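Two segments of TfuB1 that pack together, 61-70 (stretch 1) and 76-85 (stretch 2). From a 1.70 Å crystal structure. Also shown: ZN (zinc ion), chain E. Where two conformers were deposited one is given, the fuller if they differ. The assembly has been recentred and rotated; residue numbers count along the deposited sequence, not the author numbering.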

ATOM      1  N   SER A  61      13.426  -2.086   1.947  1.00 14.20           N
ATOM      2  CA  SER A  61      13.201  -3.128   0.971  1.00 14.96           C
ATOM      3  C   SER A  61      11.957  -3.925   1.339  1.00 15.60           C
ATOM      4  O   SER A  61      11.555  -3.955   2.499  1.00 14.38           O
ATOM      5  CB  SER A  61      14.400  -4.056   0.939  1.00 14.81           C
ATOM      6  OG  SER A  61      14.503  -4.713   2.191  1.00 15.24           O
ATOM      7  N   PRO A  62      11.335  -4.594   0.370  1.00 13.74           N
ATOM      8  CA  PRO A  62      10.273  -5.543   0.734  1.00 12.68           C
ATOM      9  C   PRO A  62      10.744  -6.561   1.749  1.00 12.45           C
ATOM     10  O   PRO A  62       9.961  -7.003   2.595  1.00 15.52           O
ATOM     11  CB  PRO A  62       9.916  -6.195  -0.612  1.00 17.69           C
ATOM     12  CG  PRO A  62      10.196  -5.095  -1.608  1.00 19.19           C
ATOM     13  CD  PRO A  62      11.448  -4.422  -1.087  1.00 16.31           C
ATOM     14  N   ALA A  63      12.019  -6.952   1.694  1.00 14.00           N
ATOM     15  CA  ALA A  63      12.531  -7.906   2.667  1.00 16.25           C
ATOM     16  C   ALA A  63      12.523  -7.316   4.072  1.00 16.02           C
ATOM     17  O   ALA A  63      12.164  -8.002   5.037  1.00 14.80           O
ATOM     18  CB  ALA A  63      13.942  -8.329   2.275  1.00 17.05           C
ATOM     19  N   ASP A  64      12.947  -6.056   4.205  1.00 14.58           N
ATOM     20  CA  ASP A  64      12.826  -5.340   5.472  1.00 14.43           C
ATOM     21  C   ASP A  64      11.391  -5.364   5.977  1.00 14.80           C
ATOM     22  O   ASP A  64      11.136  -5.556   7.170  1.00 16.29           O
ATOM     23  CB  ASP A  64      13.210  -3.879   5.297  1.00 14.97           C
ATOM     24  CG  ASP A  64      14.680  -3.645   5.157  1.00 21.78           C
ATOM     25  OD1 ASP A  64      15.511  -4.554   5.399  1.00 20.82           O
ATOM     26  OD2 ASP A  64      14.974  -2.492   4.783  1.00 22.16           O
ATOM     27  N   VAL A  65      10.446  -5.063   5.085  1.00 13.83           N
ATOM     28  CA  VAL A  65       9.055  -4.961   5.499  1.00 13.40           C
ATOM     29  C   VAL A  65       8.534  -6.323   5.916  1.00 15.82           C
ATOM     30  O   VAL A  65       7.763  -6.435   6.873  1.00 15.64           O
ATOM     31  CB  VAL A  65       8.203  -4.336   4.384  1.00 12.65           C
ATOM     32  CG1 VAL A  65       6.727  -4.235   4.827  1.00 16.61           C
ATOM     33  CG2 VAL A  65       8.766  -2.974   4.018  1.00 16.17           C
ATOM     34  N   ALA A  66       8.950  -7.383   5.217  1.00 13.69           N
ATOM     35  CA  ALA A  66       8.536  -8.719   5.632  1.00 16.13           C
ATOM     36  C   ALA A  66       9.040  -9.025   7.036  1.00 17.64           C
ATOM     37  O   ALA A  66       8.303  -9.573   7.864  1.00 16.84           O
ATOM     38  CB  ALA A  66       9.038  -9.769   4.638  1.00 15.08           C
ATOM     39  N   GLN A  67      10.291  -8.657   7.321  1.00 18.18           N
ATOM     40  CA  GLN A  67      10.853  -8.881   8.651  1.00 19.58           C
ATOM     41  C   GLN A  67      10.072  -8.114   9.700  1.00 20.78           C
ATOM     42  O   GLN A  67       9.781  -8.636  10.783  1.00 21.35           O
ATOM     43  CB  GLN A  67      12.323  -8.460   8.669  1.00 19.28           C
ATOM     44  CG  GLN A  67      13.069  -8.808   9.959  1.00 25.48           C
ATOM     45  CD  GLN A  67      12.915 -10.265  10.356  1.00 41.22           C
ATOM     46  OE1 GLN A  67      13.054 -11.168   9.529  1.00 47.10           O
ATOM     47  NE2 GLN A  67      12.612 -10.501  11.631  1.00 50.53           N
ATOM     48  N   PHE A  68       9.718  -6.870   9.390  1.00 16.22           N
ATOM     49  CA  PHE A  68       8.899  -6.083  10.300  1.00 20.51           C
ATOM     50  C   PHE A  68       7.558  -6.760  10.539  1.00 21.43           C
ATOM     51  O   PHE A  68       7.140  -6.948  11.689  1.00 21.87           O
ATOM     52  CB  PHE A  68       8.702  -4.679   9.733  1.00 19.11           C
ATOM     53  CG  PHE A  68       7.561  -3.940  10.354  1.00 26.38           C
ATOM     54  CD1 PHE A  68       7.708  -3.304  11.570  1.00 41.55           C
ATOM     55  CD2 PHE A  68       6.340  -3.896   9.722  1.00 29.35           C
ATOM     56  CE1 PHE A  68       6.649  -2.634  12.139  1.00 37.79           C
ATOM     57  CE2 PHE A  68       5.283  -3.245  10.291  1.00 35.80           C
ATOM     58  CZ  PHE A  68       5.435  -2.610  11.498  1.00 33.43           C
ATOM     59  N   LEU A  69       6.876  -7.159   9.460  1.00 17.91           N
ATOM     60  CA  LEU A  69       5.549  -7.742   9.628  1.00 16.01           C
ATOM     61  C   LEU A  69       5.600  -8.987  10.503  1.00 17.21           C
ATOM     62  O   LEU A  69       4.744  -9.168  11.370  1.00 19.79           O
ATOM     63  CB  LEU A  69       4.927  -8.069   8.271  1.00 17.22           C
ATOM     64  CG  LEU A  69       4.508  -6.871   7.418  1.00 15.16           C
ATOM     65  CD1 LEU A  69       3.943  -7.376   6.119  1.00 17.59           C
ATOM     66  CD2 LEU A  69       3.463  -6.024   8.154  1.00 21.09           C
ATOM     67  N   THR A  70       6.590  -9.860  10.291  1.00 18.65           N
ATOM     68  CA  THR A  70       6.648 -11.080  11.089  0.63 23.36           C
ATOM     69  C   THR A  70       6.996 -10.789  12.537  1.00 26.02           C
ATOM     70  O   THR A  70       6.571 -11.528  13.433  1.00 27.20           O
ATOM     71  CB  THR A  70       7.651 -12.072  10.505  0.63 23.50           C
ATOM     72  OG1 THR A  70       8.990 -11.568  10.639  0.63 21.74           O
ATOM     73  CG2 THR A  70       7.341 -12.283   9.067  0.63 24.12           C
ATOM     74  N   GLU A  76       3.467 -15.555   9.128  1.00 17.96           N
ATOM     75  CA  GLU A  76       4.707 -16.213   8.753  1.00 22.64           C
ATOM     76  C   GLU A  76       5.468 -15.354   7.755  1.00 20.16           C
ATOM     77  O   GLU A  76       4.876 -14.634   6.949  1.00 20.74           O
ATOM     78  CB  GLU A  76       4.418 -17.581   8.139  1.00 23.91           C
ATOM     79  CG  GLU A  76       3.747 -18.547   9.094  1.00 28.48           C
ATOM     80  CD  GLU A  76       4.735 -19.217  10.029  1.00 39.24           C
ATOM     81  OE1 GLU A  76       5.957 -19.065   9.815  1.00 44.93           O
ATOM     82  OE2 GLU A  76       4.287 -19.883  10.986  1.00 41.75           O
ATOM     83  N   ARG A  77       6.795 -15.453   7.805  1.00 20.93           N
ATOM     84  CA  ARG A  77       7.631 -14.716   6.859  1.00 21.78           C
ATOM     85  C   ARG A  77       7.235 -14.988   5.410  1.00 22.52           C
ATOM     86  O   ARG A  77       7.144 -14.058   4.597  1.00 18.99           O
ATOM     87  CB  ARG A  77       9.095 -15.059   7.100  1.00 26.29           C
ATOM     88  CG  ARG A  77       9.993 -14.644   5.975  1.00 30.82           C
ATOM     89  CD  ARG A  77      10.501 -13.254   6.208  1.00 27.33           C
ATOM     90  NE  ARG A  77      11.418 -12.840   5.152  1.00 24.32           N
ATOM     91  CZ  ARG A  77      12.487 -12.081   5.352  1.00 24.70           C
ATOM     92  NH1 ARG A  77      12.779 -11.664   6.579  1.00 26.33           N
ATOM     93  NH2 ARG A  77      13.261 -11.739   4.328  1.00 18.84           N
ATOM     94  N   THR A  78       7.004 -16.262   5.066  1.00 21.52           N
ATOM     95  CA  THR A  78       6.635 -16.587   3.696  0.52 19.20           C
ATOM     96  C   THR A  78       5.359 -15.858   3.287  1.00 21.44           C
ATOM     97  O   THR A  78       5.289 -15.284   2.193  1.00 19.96           O
ATOM     98  CB  THR A  78       6.500 -18.105   3.552  0.52 24.26           C
ATOM     99  OG1 THR A  78       7.665 -18.723   4.102  0.52 31.03           O
ATOM    100  CG2 THR A  78       6.435 -18.503   2.103  0.52 24.33           C
ATOM    101  N   ASP A  79       4.343 -15.857   4.147  1.00 19.28           N
ATOM    102  CA  ASP A  79       3.098 -15.173   3.824  0.52 22.00           C
ATOM    103  C   ASP A  79       3.314 -13.670   3.713  1.00 14.96           C
ATOM    104  O   ASP A  79       2.723 -13.016   2.849  1.00 15.81           O
ATOM    105  CB  ASP A  79       2.043 -15.474   4.884  0.52 18.15           C
ATOM    106  CG  ASP A  79       1.436 -16.851   4.724  0.52 27.33           C
ATOM    107  OD1 ASP A  79       1.467 -17.388   3.597  0.52 27.02           O
ATOM    108  OD2 ASP A  79       0.937 -17.394   5.730  0.52 25.71           O
ATOM    109  N   ALA A  80       4.150 -13.113   4.593  1.00 14.26           N
ATOM    110  CA  ALA A  80       4.425 -11.683   4.539  1.00 15.92           C
ATOM    111  C   ALA A  80       5.071 -11.305   3.220  1.00 15.83           C
ATOM    112  O   ALA A  80       4.675 -10.317   2.595  1.00 13.29           O
ATOM    113  CB  ALA A  80       5.326 -11.266   5.698  1.00 15.82           C
ATOM    114  N   GLU A  81       6.058 -12.090   2.771  1.00 13.72           N
ATOM    115  CA  GLU A  81       6.693 -11.785   1.493  1.00 14.56           C
ATOM    116  C   GLU A  81       5.696 -11.858   0.343  1.00 14.81           C
ATOM    117  O   GLU A  81       5.721 -11.012  -0.554  1.00 14.65           O
ATOM    118  CB  GLU A  81       7.860 -12.732   1.230  1.00 16.34           C
ATOM    119  CG  GLU A  81       8.991 -12.578   2.222  1.00 14.49           C
ATOM    120  CD  GLU A  81      10.242 -13.283   1.779  1.00 20.91           C
ATOM    121  OE1 GLU A  81      10.482 -13.316   0.561  1.00 16.84           O
ATOM    122  OE2 GLU A  81      10.981 -13.777   2.652  1.00 24.39           O
ATOM    123  N   ARG A  82       4.829 -12.872   0.338  1.00 13.03           N
ATOM    124  CA  ARG A  82       3.852 -12.975  -0.743  1.00 13.67           C
ATOM    125  C   ARG A  82       2.857 -11.837  -0.691  1.00 14.76           C
ATOM    126  O   ARG A  82       2.470 -11.300  -1.731  1.00 16.58           O
ATOM    127  CB  ARG A  82       3.097 -14.292  -0.669  1.00 18.09           C
ATOM    128  CG  ARG A  82       3.909 -15.519  -0.808  1.00 28.69           C
ATOM    129  CD  ARG A  82       2.997 -16.537  -1.440  1.00 49.28           C
ATOM    130  NE  ARG A  82       2.197 -17.184  -0.404  1.00 54.65           N
ATOM    131  CZ  ARG A  82       2.675 -18.065   0.465  1.00 52.39           C
ATOM    132  NH1 ARG A  82       1.879 -18.595   1.387  1.00 45.41           N
ATOM    133  NH2 ARG A  82       3.937 -18.453   0.378  1.00 48.61           N
ATOM    134  N   ASP A  83       2.416 -11.473   0.514  1.00 15.88           N
ATOM    135  CA  ASP A  83       1.426 -10.415   0.637  1.00 13.91           C
ATOM    136  C   ASP A  83       2.004  -9.071   0.220  1.00 16.41           C
ATOM    137  O   ASP A  83       1.307  -8.254  -0.396  1.00 15.36           O
ATOM    138  CB  ASP A  83       0.906 -10.346   2.068  1.00 18.44           C
ATOM    139  CG  ASP A  83      -0.048 -11.473   2.403  1.00 21.23           C
ATOM    140  OD1 ASP A  83      -0.447 -11.555   3.586  1.00 22.68           O
ATOM    141  OD2 ASP A  83      -0.380 -12.281   1.503  1.00 23.47           O
ATOM    142  N   ILE A  84       3.253  -8.797   0.602  1.00 12.66           N
ATOM    143  CA  ILE A  84       3.884  -7.548   0.183  1.00 11.05           C
ATOM    144  C   ILE A  84       3.993  -7.505  -1.328  1.00 14.31           C
ATOM    145  O   ILE A  84       3.701  -6.485  -1.963  1.00 13.72           O
ATOM    146  CB  ILE A  84       5.265  -7.402   0.838  1.00 11.34           C
ATOM    147  CG1 ILE A  84       5.102  -7.147   2.330  1.00 13.25           C
ATOM    148  CG2 ILE A  84       6.070  -6.288   0.165  1.00 14.61           C
ATOM    149  CD1 ILE A  84       6.394  -7.443   3.101  1.00 13.62           C
ATOM    150  N   ALA A  85       4.413  -8.618  -1.922  1.00 12.39           N
ATOM    151  CA  ALA A  85       4.582  -8.678  -3.367  1.00 13.96           C
ATOM    152  C   ALA A  85       3.258  -8.481  -4.078  1.00 12.49           C
ATOM    153  O   ALA A  85       3.183  -7.763  -5.086  1.00 14.41           O
ATOM    154  CB  ALA A  85       5.203 -10.013  -3.759  1.00 15.66           C
TER
HETATM  155 ZN    ZN E 103      16.814  -1.882   4.789  0.84 22.27          ZN
HETATM  156  O   HOH W   1      16.630   0.276   4.600  1.00 30.68           O

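At the centre of the contact Ala-66 faces Ala-80, their CB atoms 4.1 Å apart. Because neither side chain extends beyond a methyl group, the two backbones can draw close: the CA atoms of this pair lie 5.2 Å from each other, and the axes of helices 62-70 and 77-85 approach to 8.7 Å. The helices run in broadly opposing directions, at 131° between their N-to-C vectors, so Pro-62 lies nearest Ile-84 at one end of the contact and Thr-70 nearest Arg-77 at the other.

The small residues at the crossing are complemented by a larger one. Ile-84 points toward the first helix and sits as a knob among Pro-62, Val-65, Ala-66 and Leu-69. Its CD1 meets Val-65 CG1 at 3.7 Å, Ala-66 CB at 3.8 Å and Leu-69 CD1 at 3.9 Å, while its CG2 lies 3.9 Å from Pro-62 CB. A branched aliphatic side chain suits this site, since its methyl groups reach several neighbours and ask for no polar partner. CD1 also comes within 3.3 Å of Ala-66 N, so the knob presses against the backbone itself; that amide is already occupied within its own helix, donating to Pro-62 O at 2.8 Å. Leu-69 adds to the apolar layer by placing its CB 4.1 Å from Ala-80 CB.

Toward the start of the second helix, Thr-70 shows how a polar residue can serve an apolar contact. Its OG1 donates to Gln-67 O, 3.0 Å away one turn back, which satisfies the hydroxyl locally, while its CG2 packs 3.3 Å from Arg-77 CA and 4.1 Å from Ala-80 CB.

Arg-77 forms the polar edge. Its CB points sideways, but the long side chain brings its end back across the first helix, among Ala-63, Ala-66, Gln-67 and Thr-70. Ala-66 CB and Ala-63 O lie over one face of the guanidinium, with Ala-66 CB 3.9 Å from Arg-77 NE; a flat group of this kind can pack by its face while its N-H groups point outward in its plane. Near that plane, Gln-67 OE1 approaches Arg-77 NH1 to 3.0 Å. Within the second helix, Arg-77 NE donates to Glu-81 OE2 at 2.7 Å in a nearly linear hydrogen bond that is part of a salt bridge. Glu-81 thus balances the arginine's charge, and its aliphatic CG rests 3.7 Å from Ala-66 CB, joining the polar edge to the apolar centre.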